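Local atomic coordinates of pilin (Clostridioides difficile, PDB entry 6T8S), a protein that forms, as the major type IV pilin PilA1, the subunit from which the thin surface fibres known as type IV pili are probably assembled. Residues T55-E58 and S59-K63. Residues are numbered along the deposited sequence; the frame is centred on the assembly and turned at random.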
loop_
_atom_site.group_PDB
_atom_site.type_symbol
_atom_site.label_atom_id
_atom_site.label_comp_id
_atom_site.label_asym_id
_atom_site.label_seq_id
_atom_site.Cartn_x
_atom_site.Cartn_y
_atom_site.Cartn_z
ATOM N N THR A 55 -13.426 12.874 -0.361
ATOM C CA THR A 55 -14.736 13.108 0.321
ATOM C C THR A 55 -14.765 12.292 1.622
ATOM O O THR A 55 -15.420 12.747 2.596
ATOM C CB THR A 55 -15.918 12.799 -0.608
ATOM O OG1 THR A 55 -15.742 13.583 -1.784
ATOM C CG2 THR A 55 -17.262 13.119 0.012
ATOM N N TYR A 56 -14.062 11.152 1.678
ATOM C CA TYR A 56 -14.194 10.135 2.759
ATOM C C TYR A 56 -13.112 10.286 3.841
ATOM O O TYR A 56 -13.229 9.607 4.875
ATOM C CB TYR A 56 -14.144 8.720 2.180
ATOM C CG TYR A 56 -15.304 8.383 1.277
ATOM C CD1 TYR A 56 -16.475 7.851 1.791
ATOM C CD2 TYR A 56 -15.252 8.624 -0.091
ATOM C CE1 TYR A 56 -17.550 7.531 0.974
ATOM C CE2 TYR A 56 -16.323 8.321 -0.916
ATOM C CZ TYR A 56 -17.478 7.766 -0.385
ATOM O OH TYR A 56 -18.554 7.477 -1.183
ATOM N N MET A 57 -12.085 11.113 3.617
ATOM C CA MET A 57 -10.916 11.209 4.526
ATOM C C MET A 57 -10.729 12.667 4.938
ATOM O O MET A 57 -10.630 13.541 4.063
ATOM C CB MET A 57 -9.644 10.664 3.867
ATOM C CG MET A 57 -9.815 9.239 3.369
ATOM S SD MET A 57 -8.248 8.422 2.946
ATOM C CE MET A 57 -7.647 7.988 4.576
ATOM N N GLU A 58 -10.670 12.925 6.237
ATOM C CA GLU A 58 -10.478 14.301 6.754
ATOM C C GLU A 58 -9.084 14.776 6.351
ATOM O O GLU A 58 -8.941 15.962 6.013
ATOM C CB GLU A 58 -10.655 14.338 8.266
ATOM C CG GLU A 58 -12.077 14.035 8.691
ATOM C CD GLU A 58 -12.354 14.331 10.153
ATOM O OE1 GLU A 58 -11.922 13.554 11.014
ATOM O OE2 GLU A 58 -13.012 15.344 10.415
ATOM N N SER A 59 -8.109 13.872 6.371
ATOM C CA SER A 59 -6.719 14.164 5.948
ATOM C C SER A 59 -6.190 13.015 5.087
ATOM O O SER A 59 -6.179 11.881 5.573
ATOM C CB SER A 59 -5.856 14.416 7.150
ATOM O OG SER A 59 -4.682 15.111 6.760
ATOM N N LEU A 60 -5.762 13.300 3.857
ATOM C CA LEU A 60 -5.255 12.255 2.922
ATOM C C LEU A 60 -3.804 11.939 3.255
ATOM O O LEU A 60 -2.976 12.843 3.274
ATOM C CB LEU A 60 -5.359 12.749 1.480
ATOM C CG LEU A 60 -6.766 12.829 0.906
ATOM C CD1 LEU A 60 -6.754 13.568 -0.427
ATOM C CD2 LEU A 60 -7.369 11.450 0.757
ATOM N N PRO A 61 -3.452 10.665 3.533
ATOM C CA PRO A 61 -2.051 10.252 3.581
ATOM C C PRO A 61 -1.407 10.565 2.222
ATOM O O PRO A 61 -2.075 10.424 1.214
ATOM C CB PRO A 61 -2.112 8.747 3.850
ATOM C CG PRO A 61 -3.452 8.551 4.516
ATOM C CD PRO A 61 -4.365 9.558 3.844
ATOM N N ASP A 62 -0.145 10.993 2.238
ATOM C CA ASP A 62 0.603 11.469 1.043
ATOM C C ASP A 62 1.760 10.497 0.761
ATOM O O ASP A 62 1.776 9.877 -0.323
ATOM C CB ASP A 62 1.086 12.905 1.273
ATOM C CG ASP A 62 1.934 13.466 0.143
ATOM O OD1 ASP A 62 1.621 13.177 -1.024
ATOM O OD2 ASP A 62 2.907 14.176 0.447
ATOM N N LYS A 63 2.681 10.368 1.713
ATOM C CA LYS A 63 3.889 9.517 1.576
ATOM C C LYS A 63 3.939 8.542 2.749
ATOM O O LYS A 63 3.525 8.919 3.874
ATOM C CB LYS A 63 5.174 10.346 1.587
ATOM C CG LYS A 63 5.390 11.241 0.376
ATOM C CD LYS A 63 6.624 12.129 0.504
ATOM C CE LYS A 63 7.928 11.366 0.658
ATOM N NZ LYS A 63 8.319 10.672 -0.594
#
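Met57 reaches across a turn of the chain to Leu60 and Pro61, three and four residues further on. Met57 CB starts the contact, lying 3.9 Å from Leu60 CD2 and 4.0 Å from the backbone O of Ser59. The chain leaves with CG anti to the carbonyl carbon (chi1 -55°), then runs extended through chi2 to the sulfur. Met57 SD sits 3.8 Å from Leu60 CD2, so this one methyl branch of the leucine touches both the root and the sulfur of the methionine. A bend at chi3 (78°) swings the terminal methyl over to the proline, where Met57 CE comes within 3.7 Å of Pro61 CD; Met57 SD stays farther from Pro61 CD, at 4.1 Å. Met57 crosses both partners at about a right angle. The turn belongs to the surface loop between helix 9-37 and strand 70-75, and Met57 also touches Ala29 of that helix, while Leu60 packs on Leu50 and Glu54. Beside Met57, Tyr56 lies on the helix and hydrogen-bonds Asp36 through OH. No hydrogen bond joins residues 55-58 to 59-63, so the side chains meet here through van der Waals and hydrophobic contact alone.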